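PDB 6L1O: aminotransferase from Bacillus subtilis, which probably catalyses the pyridoxal-phosphate-dependent transfer of an amino group in the biosynthesis of the dipeptide antibiotic bacilysin. Local coordinates for residues P124-P129 with N178-V183; F207-F212 with K321-V326; K239-A244 with E289-L294. All coordinates share one frame; numbering follows the deposited sequence.

Contact 1: residues P124-P129 with N178-V183; sequences PNPGYP and NPTGAV. With PLP (pyridoxal-5'-phosphate), chain E.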
loop_
_atom_site.group_PDB
_atom_site.type_symbol
_atom_site.label_atom_id
_atom_site.label_comp_id
_atom_site.label_asym_id
_atom_site.label_seq_id
_atom_site.Cartn_x
_atom_site.Cartn_y
_atom_site.Cartn_z
ATOM N N PRO B 124 -12.166 -17.315 -12.329
ATOM C CA PRO B 124 -13.598 -17.620 -12.535
ATOM C C PRO B 124 -14.330 -16.583 -13.368
ATOM O O PRO B 124 -14.042 -15.373 -13.333
ATOM C CB PRO B 124 -14.146 -17.726 -11.077
ATOM C CG PRO B 124 -13.233 -16.913 -10.304
ATOM C CD PRO B 124 -11.870 -17.088 -10.903
ATOM N N ASN B 125 -15.319 -17.065 -14.131
ATOM C CA ASN B 125 -16.182 -16.213 -14.964
ATOM C C ASN B 125 -17.609 -16.708 -14.666
ATOM O O ASN B 125 -17.983 -17.819 -15.067
ATOM C CB ASN B 125 -15.785 -16.321 -16.442
ATOM C CG ASN B 125 -16.656 -15.531 -17.371
ATOM O OD1 ASN B 125 -17.557 -14.814 -16.978
ATOM N ND2 ASN B 125 -16.401 -15.677 -18.659
ATOM N N PRO B 126 -18.398 -15.916 -13.936
ATOM C CA PRO B 126 -18.094 -14.532 -13.474
ATOM C C PRO B 126 -17.141 -14.468 -12.320
ATOM O O PRO B 126 -16.994 -15.420 -11.602
ATOM C CB PRO B 126 -19.468 -13.965 -13.092
ATOM C CG PRO B 126 -20.324 -15.124 -12.881
ATOM C CD PRO B 126 -19.820 -16.252 -13.725
ATOM N N GLY B 127 -16.513 -13.300 -12.142
ATOM C CA GLY B 127 -15.537 -13.128 -11.082
ATOM C C GLY B 127 -15.261 -11.637 -10.820
ATOM O O GLY B 127 -15.421 -10.780 -11.685
ATOM N N TYR B 128 -14.832 -11.369 -9.610
ATOM C CA TYR B 128 -14.366 -10.039 -9.216
ATOM C C TYR B 128 -13.376 -9.460 -10.267
ATOM O O TYR B 128 -12.289 -10.007 -10.455
ATOM C CB TYR B 128 -13.691 -10.182 -7.899
ATOM C CG TYR B 128 -13.375 -8.962 -7.127
ATOM C CD1 TYR B 128 -14.371 -8.011 -6.851
ATOM C CD2 TYR B 128 -12.115 -8.786 -6.554
ATOM C CE1 TYR B 128 -14.099 -6.890 -6.101
ATOM C CE2 TYR B 128 -11.836 -7.669 -5.754
ATOM C CZ TYR B 128 -12.835 -6.757 -5.514
ATOM O OH TYR B 128 -12.589 -5.653 -4.751
ATOM N N PRO B 129 -13.742 -8.350 -10.928
ATOM C CA PRO B 129 -12.896 -7.794 -12.008
ATOM C C PRO B 129 -11.484 -7.379 -11.542
ATOM O O PRO B 129 -10.563 -7.287 -12.340
ATOM C CB PRO B 129 -13.686 -6.569 -12.502
ATOM C CG PRO B 129 -14.737 -6.334 -11.518
ATOM C CD PRO B 129 -15.006 -7.619 -10.794
ATOM N N ASN B 178 -18.837 -13.285 -5.030
ATOM C CA ASN B 178 -19.173 -12.022 -5.650
ATOM C C ASN B 178 -18.981 -12.271 -7.146
ATOM O O ASN B 178 -17.890 -12.495 -7.577
ATOM C CB ASN B 178 -18.224 -10.934 -5.160
ATOM C CG ASN B 178 -18.467 -9.586 -5.806
ATOM O OD1 ASN B 178 -19.356 -9.406 -6.645
ATOM N ND2 ASN B 178 -17.615 -8.614 -5.453
ATOM N N PRO B 179 -20.054 -12.206 -7.943
ATOM C CA PRO B 179 -21.341 -11.609 -7.656
ATOM C C PRO B 179 -22.514 -12.555 -7.428
ATOM O O PRO B 179 -23.590 -12.052 -7.304
ATOM C CB PRO B 179 -21.574 -10.821 -8.936
ATOM C CG PRO B 179 -21.160 -11.819 -9.966
ATOM C CD PRO B 179 -19.919 -12.461 -9.405
ATOM N N THR B 180 -22.310 -13.886 -7.400
ATOM C CA THR B 180 -23.422 -14.780 -7.557
ATOM C C THR B 180 -24.138 -15.082 -6.259
ATOM O O THR B 180 -25.263 -15.474 -6.311
ATOM C CB THR B 180 -23.068 -16.126 -8.206
ATOM O OG1 THR B 180 -22.146 -16.854 -7.393
ATOM C CG2 THR B 180 -22.561 -15.960 -9.621
ATOM N N GLY B 181 -23.475 -14.929 -5.123
ATOM C CA GLY B 181 -24.041 -15.286 -3.846
ATOM C C GLY B 181 -23.821 -16.728 -3.499
ATOM O O GLY B 181 -24.212 -17.193 -2.427
ATOM N N ALA B 182 -23.141 -17.481 -4.379
ATOM C CA ALA B 182 -23.018 -18.919 -4.155
ATOM C C ALA B 182 -22.003 -19.205 -3.050
ATOM O O ALA B 182 -21.138 -18.389 -2.769
ATOM C CB ALA B 182 -22.587 -19.609 -5.458
ATOM N N VAL B 183 -22.080 -20.385 -2.481
ATOM C CA VAL B 183 -21.243 -20.795 -1.368
ATOM C C VAL B 183 -20.568 -22.118 -1.698
ATOM O O VAL B 183 -21.001 -22.785 -2.582
ATOM C CB VAL B 183 -22.053 -20.912 -0.061
ATOM C CG1 VAL B 183 -22.499 -19.517 0.423
ATOM C CG2 VAL B 183 -23.256 -21.845 -0.222
HETATM N N1 PLP E . -12.698 -9.644 -2.805
HETATM C C2 PLP E . -13.959 -9.468 -3.240
HETATM C C2A PLP E . -14.589 -10.414 -4.219
HETATM C C3 PLP E . -14.702 -8.289 -2.858
HETATM O O3 PLP E . -15.941 -8.017 -3.284
HETATM C C4 PLP E . -14.066 -7.431 -1.924
HETATM C C4A PLP E . -14.702 -6.066 -1.846
HETATM C C5 PLP E . -12.702 -7.694 -1.486
HETATM C C6 PLP E . -12.083 -8.849 -1.940
HETATM C C5A PLP E . -12.009 -6.864 -0.447
HETATM O O4P PLP E . -11.740 -5.573 -0.782
HETATM P P PLP E . -10.776 -4.673 0.185
HETATM O O1P PLP E . -9.719 -4.157 -0.725
HETATM O O2P PLP E . -10.280 -5.475 1.369
HETATM O O3P PLP E . -11.685 -3.584 0.681
#
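Asn-178 and Tyr-128 meet beside O3 of PLP, an oxygen gripped by two protein groups: the Asn-178 amide and the hydroxyl of Tyr-209. ND2 of Asn-178 donates to PLP O3 over 2.8 Å, with a moderately bent N-H...O angle of 143°. CG stands anti to the backbone N (chi1 178°), which carries the amide toward the cofactor side. An asparagine suits the place, since its amide has both a donor and an acceptor to offer: OD1 accepts a hydrogen bond from Arg-367, which helps fix the rotation of the group. The same ND2 lies 3.6 Å from CD1 of Tyr-128, approaching the ring obliquely, with the amide and ring planes 50° apart. Tyr-128 spreads one face against the pyridine ring, and PLP C2 sits 3.6 Å above the ring centre. An aromatic side chain covering one side of the cofactor, with an asparagine on the cofactor's phenolic oxygen, O3, is a familiar arrangement in class I aminotransferases. Farther from PLP the two segments meet through prolines. Pro-126 and Pro-179 each follow a cis peptide bond, and Pro-126 CB packs on Pro-179 CD at 4.0 Å. CG of Pro-126 also touches the methyl CG2 of Thr-180, the two side chains crossing at about a right angle. The carbonyl O of Asn-178 is buried here without a modelled hydrogen-bond partner. Thr-180 turns its hydroxyl back on its own chain, where OG1 accepts from Ala-182 N at 3.2 Å in an ST turn and is also bonded to Asn-177 OD1. Between them Gly-181 adopts a positive phi, a conformation easily reached without a beta carbon.

Contact 2: residues F207-F212 with K321-V326; sequences FAYGAF and KGTFYV. With PLP (pyridoxal-5'-phosphate), chain E.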
loop_
_atom_site.group_PDB
_atom_site.type_symbol
_atom_site.label_atom_id
_atom_site.label_comp_id
_atom_site.label_asym_id
_atom_site.label_seq_id
_atom_site.Cartn_x
_atom_site.Cartn_y
_atom_site.Cartn_z
ATOM N N PHE B 207 -11.644 -14.725 0.654
ATOM C CA PHE B 207 -12.613 -14.988 1.691
ATOM C C PHE B 207 -13.222 -13.671 2.236
ATOM O O PHE B 207 -13.586 -13.583 3.385
ATOM C CB PHE B 207 -11.953 -15.851 2.793
ATOM C CG PHE B 207 -12.874 -16.715 3.598
ATOM C CD1 PHE B 207 -14.031 -17.255 3.069
ATOM C CD2 PHE B 207 -12.521 -17.087 4.910
ATOM C CE1 PHE B 207 -14.825 -18.102 3.784
ATOM C CE2 PHE B 207 -13.329 -17.966 5.645
ATOM C CZ PHE B 207 -14.481 -18.487 5.085
ATOM N N ALA B 208 -13.413 -12.697 1.349
ATOM C CA ALA B 208 -13.936 -11.392 1.709
ATOM C C ALA B 208 -15.311 -11.434 2.369
ATOM O O ALA B 208 -15.598 -10.597 3.214
ATOM C CB ALA B 208 -13.992 -10.497 0.513
ATOM N N TYR B 209 -16.129 -12.446 2.022
ATOM C CA TYR B 209 -17.496 -12.544 2.536
ATOM C C TYR B 209 -17.625 -13.724 3.485
ATOM O O TYR B 209 -18.752 -14.241 3.758
ATOM C CB TYR B 209 -18.526 -12.594 1.364
ATOM C CG TYR B 209 -18.447 -11.395 0.489
ATOM C CD1 TYR B 209 -19.134 -10.194 0.829
ATOM C CD2 TYR B 209 -17.633 -11.363 -0.644
ATOM C CE1 TYR B 209 -19.007 -9.080 0.064
ATOM C CE2 TYR B 209 -17.521 -10.239 -1.411
ATOM C CZ TYR B 209 -18.207 -9.095 -1.053
ATOM O OH TYR B 209 -18.092 -7.964 -1.768
ATOM N N GLY B 210 -16.494 -14.137 4.056
ATOM C CA GLY B 210 -16.420 -15.258 4.966
ATOM C C GLY B 210 -17.252 -15.187 6.215
ATOM O O GLY B 210 -17.400 -16.202 6.891
ATOM N N ALA B 211 -17.772 -14.013 6.551
ATOM C CA ALA B 211 -18.676 -13.861 7.691
ATOM C C ALA B 211 -20.141 -14.108 7.248
ATOM O O ALA B 211 -21.025 -14.289 8.063
ATOM C CB ALA B 211 -18.546 -12.494 8.312
ATOM N N PHE B 212 -20.417 -14.130 5.968
ATOM C CA PHE B 212 -21.808 -14.014 5.523
ATOM C C PHE B 212 -22.301 -15.182 4.704
ATOM O O PHE B 212 -22.450 -15.064 3.513
ATOM C CB PHE B 212 -21.984 -12.712 4.751
ATOM C CG PHE B 212 -21.556 -11.505 5.526
ATOM C CD1 PHE B 212 -22.321 -11.077 6.622
ATOM C CD2 PHE B 212 -20.396 -10.815 5.215
ATOM C CE1 PHE B 212 -21.974 -9.962 7.343
ATOM C CE2 PHE B 212 -20.036 -9.691 5.951
ATOM C CZ PHE B 212 -20.809 -9.280 7.033
ATOM N N LYS B 321 -27.111 -17.522 -1.232
ATOM C CA LYS B 321 -26.676 -18.317 -0.096
ATOM C C LYS B 321 -25.701 -17.575 0.820
ATOM O O LYS B 321 -25.612 -17.859 2.035
ATOM C CB LYS B 321 -26.035 -19.621 -0.549
ATOM C CG LYS B 321 -27.030 -20.660 -1.049
ATOM C CD LYS B 321 -28.115 -20.915 -0.022
ATOM C CE LYS B 321 -29.045 -22.035 -0.476
ATOM N NZ LYS B 321 -29.900 -21.551 -1.582
ATOM N N GLY B 322 -25.020 -16.606 0.277
ATOM C CA GLY B 322 -24.043 -15.815 1.064
ATOM C C GLY B 322 -23.803 -14.495 0.397
ATOM O O GLY B 322 -24.330 -14.246 -0.683
ATOM N N THR B 323 -22.985 -13.651 1.025
ATOM C CA THR B 323 -22.764 -12.243 0.629
ATOM C C THR B 323 -24.018 -11.347 0.772
ATOM O O THR B 323 -25.089 -11.827 1.034
ATOM C CB THR B 323 -22.265 -12.079 -0.814
ATOM O OG1 THR B 323 -23.369 -11.991 -1.732
ATOM C CG2 THR B 323 -21.291 -13.177 -1.216
ATOM N N PHE B 324 -23.870 -10.057 0.499
ATOM C CA PHE B 324 -24.994 -9.142 0.501
ATOM C C PHE B 324 -25.426 -8.746 -0.888
ATOM O O PHE B 324 -25.990 -7.683 -1.066
ATOM C CB PHE B 324 -24.782 -7.914 1.368
ATOM C CG PHE B 324 -23.434 -7.236 1.228
ATOM C CD1 PHE B 324 -22.987 -6.728 0.000
ATOM C CD2 PHE B 324 -22.607 -7.134 2.319
ATOM C CE1 PHE B 324 -21.778 -6.068 -0.114
ATOM C CE2 PHE B 324 -21.388 -6.455 2.219
ATOM C CZ PHE B 324 -20.985 -5.924 0.996
ATOM N N TYR B 325 -25.150 -9.610 -1.857
ATOM C CA TYR B 325 -25.499 -9.351 -3.252
ATOM C C TYR B 325 -26.680 -10.239 -3.693
ATOM O O TYR B 325 -26.762 -11.398 -3.288
ATOM C CB TYR B 325 -24.300 -9.638 -4.173
ATOM C CG TYR B 325 -23.118 -8.815 -3.889
ATOM C CD1 TYR B 325 -23.153 -7.426 -4.033
ATOM C CD2 TYR B 325 -21.918 -9.397 -3.478
ATOM C CE1 TYR B 325 -22.059 -6.646 -3.731
ATOM C CE2 TYR B 325 -20.811 -8.598 -3.198
ATOM C CZ TYR B 325 -20.873 -7.252 -3.332
ATOM O OH TYR B 325 -19.786 -6.444 -3.041
ATOM N N VAL B 326 -27.570 -9.671 -4.491
ATOM C CA VAL B 326 -28.611 -10.444 -5.179
ATOM C C VAL B 326 -28.242 -10.471 -6.662
ATOM O O VAL B 326 -27.971 -9.450 -7.252
ATOM C CB VAL B 326 -30.016 -9.819 -4.975
ATOM C CG1 VAL B 326 -31.120 -10.611 -5.738
ATOM C CG2 VAL B 326 -30.353 -9.730 -3.490
HETATM N N1 PLP E . -12.698 -9.644 -2.805
HETATM C C2 PLP E . -13.959 -9.468 -3.240
HETATM C C2A PLP E . -14.589 -10.414 -4.219
HETATM C C3 PLP E . -14.702 -8.289 -2.858
HETATM O O3 PLP E . -15.941 -8.017 -3.284
HETATM C C4 PLP E . -14.066 -7.431 -1.924
HETATM C C4A PLP E . -14.702 -6.066 -1.846
HETATM C C5 PLP E . -12.702 -7.694 -1.486
HETATM C C6 PLP E . -12.083 -8.849 -1.940
HETATM C C5A PLP E . -12.009 -6.864 -0.447
HETATM O O4P PLP E . -11.740 -5.573 -0.782
HETATM P P PLP E . -10.776 -4.673 0.185
HETATM O O1P PLP E . -9.719 -4.157 -0.725
HETATM O O2P PLP E . -10.280 -5.475 1.369
HETATM O O3P PLP E . -11.685 -3.584 0.681
#
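Tyr-209 starts its run against Thr-323, its CB and CG both 3.8 Å from the methyl CG2. CD1 lies near Thr-323 CB. At CE1 the ring edge points at the face of Phe-324, meeting its CZ at 3.8 Å in a T-shaped pair with planes 88° apart. CE2 lies 3.3 Å from PLP O3. CZ of Tyr-209 is 3.4 Å from CE2 of Tyr-325, whose edge turns toward the Tyr-209 face in an offset edge-to-face pair. At the tip, OH has two 2.6 Å hydrogen bonds, to Tyr-325 OH and to PLP O3, and a weak one to Lys-239 NZ. A tyrosine suits this path: its ring packs in the cluster with Phe-324 and Tyr-325, and its hydroxyl reaches two oxygens. On the backbone, Thr-323 N donates to Phe-212 O at 2.9 Å, joining the end of the Tyr-209 to Phe-212 turn to the loop before strand 325-329. Gly-322 lets that carbonyl come close, its CA 3.0 Å from Phe-212 O. Thr-323 OG1 accepts from Tyr-325 N, an ST turn, and donates to Gly-322 O. A tyrosine hydroxyl on the cofactor's phenolic oxygen is characteristic of the PLP site of class I aminotransferases.

Contact 3: residues K239-A244 with E289-L294; sequences KTFNMA and EHTESL. With PLP (pyridoxal-5'-phosphate), chain E.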
loop_
_atom_site.group_PDB
_atom_site.type_symbol
_atom_site.label_atom_id
_atom_site.label_comp_id
_atom_site.label_asym_id
_atom_site.label_seq_id
_atom_site.Cartn_x
_atom_site.Cartn_y
_atom_site.Cartn_z
ATOM N N LYS B 239 -15.657 -6.044 4.768
ATOM C CA LYS B 239 -17.058 -6.450 4.819
ATOM C C LYS B 239 -17.452 -6.964 6.190
ATOM O O LYS B 239 -18.517 -6.702 6.657
ATOM C CB LYS B 239 -17.339 -7.510 3.748
ATOM C CG LYS B 239 -16.950 -7.097 2.321
ATOM C CD LYS B 239 -17.304 -5.642 2.022
ATOM C CE LYS B 239 -16.970 -5.222 0.640
ATOM N NZ LYS B 239 -15.916 -6.043 0.025
ATOM N N THR B 240 -16.589 -7.745 6.825
ATOM C CA THR B 240 -16.927 -8.363 8.080
ATOM C C THR B 240 -17.230 -7.345 9.157
ATOM O O THR B 240 -18.160 -7.502 9.927
ATOM C CB THR B 240 -15.788 -9.290 8.571
ATOM O OG1 THR B 240 -15.620 -10.353 7.618
ATOM C CG2 THR B 240 -16.148 -9.896 9.916
ATOM N N PHE B 241 -16.473 -6.274 9.170
ATOM C CA PHE B 241 -16.509 -5.328 10.277
ATOM C C PHE B 241 -16.923 -3.944 9.906
ATOM O O PHE B 241 -16.764 -2.993 10.705
ATOM C CB PHE B 241 -15.121 -5.292 10.941
ATOM C CG PHE B 241 -14.711 -6.603 11.535
ATOM C CD1 PHE B 241 -15.340 -7.099 12.655
ATOM C CD2 PHE B 241 -13.666 -7.345 10.964
ATOM C CE1 PHE B 241 -14.963 -8.327 13.196
ATOM C CE2 PHE B 241 -13.245 -8.518 11.540
ATOM C CZ PHE B 241 -13.916 -9.011 12.659
ATOM N N ASN B 242 -17.483 -3.768 8.697
ATOM C CA ASN B 242 -17.762 -2.419 8.180
ATOM C C ASN B 242 -16.501 -1.532 8.305
ATOM O O ASN B 242 -16.525 -0.390 8.858
ATOM C CB ASN B 242 -18.921 -1.779 8.960
ATOM C CG ASN B 242 -20.214 -2.504 8.845
ATOM O OD1 ASN B 242 -20.481 -3.159 7.872
ATOM N ND2 ASN B 242 -21.054 -2.392 9.882
ATOM N N MET B 243 -15.371 -2.068 7.847
ATOM C CA MET B 243 -14.092 -1.350 7.899
ATOM C C MET B 243 -13.499 -1.102 6.521
ATOM O O MET B 243 -12.247 -0.984 6.366
ATOM C CB MET B 243 -13.111 -2.131 8.786
ATOM C CG MET B 243 -13.445 -2.056 10.256
ATOM S SD MET B 243 -12.451 -3.113 11.302
ATOM C CE MET B 243 -11.015 -2.033 11.451
ATOM N N ALA B 244 -14.361 -0.930 5.509
ATOM C CA ALA B 244 -13.912 -0.784 4.131
ATOM C C ALA B 244 -12.942 0.342 3.950
ATOM O O ALA B 244 -11.948 0.204 3.205
ATOM C CB ALA B 244 -15.099 -0.682 3.173
ATOM N N GLU B 289 -21.119 -11.874 18.220
ATOM C CA GLU B 289 -22.524 -11.479 18.106
ATOM C C GLU B 289 -22.736 -10.188 17.331
ATOM O O GLU B 289 -23.770 -10.000 16.737
ATOM C CB GLU B 289 -23.195 -11.345 19.509
ATOM N N HIS B 290 -21.743 -9.304 17.298
ATOM C CA HIS B 290 -21.834 -8.092 16.485
ATOM C C HIS B 290 -21.933 -8.431 14.976
ATOM O O HIS B 290 -22.731 -7.867 14.253
ATOM C CB HIS B 290 -20.607 -7.168 16.714
ATOM C CG HIS B 290 -20.578 -6.487 18.041
ATOM N ND1 HIS B 290 -21.374 -5.407 18.348
ATOM C CD2 HIS B 290 -19.782 -6.678 19.112
ATOM C CE1 HIS B 290 -21.102 -4.994 19.569
ATOM N NE2 HIS B 290 -20.149 -5.757 20.055
ATOM N N THR B 291 -21.111 -9.380 14.540
ATOM C CA THR B 291 -21.055 -9.798 13.153
ATOM C C THR B 291 -22.317 -10.640 12.841
ATOM O O THR B 291 -22.856 -10.502 11.792
ATOM C CB THR B 291 -19.769 -10.604 12.870
ATOM O OG1 THR B 291 -18.622 -9.870 13.344
ATOM C CG2 THR B 291 -19.570 -10.881 11.411
ATOM N N GLU B 292 -22.784 -11.471 13.781
ATOM C CA GLU B 292 -24.003 -12.230 13.562
ATOM C C GLU B 292 -25.194 -11.276 13.407
ATOM O O GLU B 292 -26.070 -11.496 12.549
ATOM C CB GLU B 292 -24.267 -13.237 14.690
ATOM C CG GLU B 292 -23.247 -14.363 14.830
ATOM C CD GLU B 292 -23.452 -15.435 13.771
ATOM O OE1 GLU B 292 -24.520 -16.065 13.784
ATOM O OE2 GLU B 292 -22.587 -15.630 12.900
ATOM N N SER B 293 -25.228 -10.225 14.223
ATOM C CA SER B 293 -26.241 -9.207 14.133
ATOM C C SER B 293 -26.248 -8.510 12.752
ATOM O O SER B 293 -27.327 -8.272 12.155
ATOM C CB SER B 293 -26.050 -8.169 15.219
ATOM O OG SER B 293 -27.135 -7.278 15.271
ATOM N N LEU B 294 -25.055 -8.215 12.223
ATOM C CA LEU B 294 -24.889 -7.660 10.946
ATOM C C LEU B 294 -25.366 -8.598 9.824
ATOM O O LEU B 294 -26.053 -8.163 8.904
ATOM C CB LEU B 294 -23.422 -7.265 10.714
ATOM C CG LEU B 294 -23.091 -6.616 9.414
ATOM C CD1 LEU B 294 -23.903 -5.359 9.138
ATOM C CD2 LEU B 294 -21.590 -6.337 9.384
HETATM N N1 PLP E . -12.698 -9.644 -2.805
HETATM C C2 PLP E . -13.959 -9.468 -3.240
HETATM C C2A PLP E . -14.589 -10.414 -4.219
HETATM C C3 PLP E . -14.702 -8.289 -2.858
HETATM O O3 PLP E . -15.941 -8.017 -3.284
HETATM C C4 PLP E . -14.066 -7.431 -1.924
HETATM C C4A PLP E . -14.702 -6.066 -1.846
HETATM C C5 PLP E . -12.702 -7.694 -1.486
HETATM C C6 PLP E . -12.083 -8.849 -1.940
HETATM C C5A PLP E . -12.009 -6.864 -0.447
HETATM O O4P PLP E . -11.740 -5.573 -0.782
HETATM P P PLP E . -10.776 -4.673 0.185
HETATM O O1P PLP E . -9.719 -4.157 -0.725
HETATM O O2P PLP E . -10.280 -5.475 1.369
HETATM O O3P PLP E . -11.685 -3.584 0.681
HETATM O O HOH W 1 -19.005 -6.951 12.648
#
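Thr-240 and Thr-291 touch methyl to methyl, CG2 against CG2 at 3.9 Å, with their side chains crossing. Beside them CD2 of Leu-294 touches two oxygens, Thr-240 O and Asn-242 OD1, each at 3.7 Å. Leu-294 and Asn-242 reach toward each other tip to tip, the leucine extended with CG anti to its backbone N (chi1 -178°). No direct hydrogen bond crosses the contact. Instead a water donates to Thr-240 O at 2.9 Å and is hydrogen-bonded to Thr-291 OG1 at 3.0 Å. That hydroxyl also lies near CE1 of Phe-241. A branched threonine thus suits both positions, one arm offering a methyl for packing, the other a hydroxyl.

In the next shell, Thr-240 OG1 is hydrogen-bonded to Tyr-235 OH, while its CG2 sits 3.5 Å above the centre of the Phe-241 ring. The Phe-241 ring packs on Ile-50 of helix 48-57 and on Ala-283 and Leu-284 of helix 274-285. Asn-242 adopts a left-handed backbone conformation, phi 50°, which asparagine tolerates well; its ND2 is bonded to Pro-45 O, whereas OD1 is buried with no modelled partner. The contact thus sets the start of helix 289-313 against the short helix 237-240 and the residues after it.

The end of the Lys-239 side chain leads away from helix 289-313 to the cofactor. Its NZ is 2.2 Å from PLP C4A, too close for a non-bonded contact, though its nature is unsettled. In this family the active-site lysine forms a Schiff base at that carbon, and the closeness is consistent with Lys-239 having this role.

From the N terminus, contact 1 closes first, joining the end of strand 120-125 to the loop that follows strand 168-174 in the large mixed sheet. Contact 2 opens only afterwards, in the loop after strand 202-206, and closes at strand 325-329 of the small antiparallel sheet. Contact 3 opens and closes within that long excursion, bringing helix 237-240 against helix 289-313, so 2 and 3 nest while 1 precedes both. Contacts 1 and 2 touch, with a probable hydrogen bond from Gly-322 N to Gly-181 O; Ala-211 packs on Thr-291 between contacts 2 and 3. All three touch PLP, contact 3 through Lys-239, so the mixed sheet, the antiparallel sheet and helix 289-313 meet around one site.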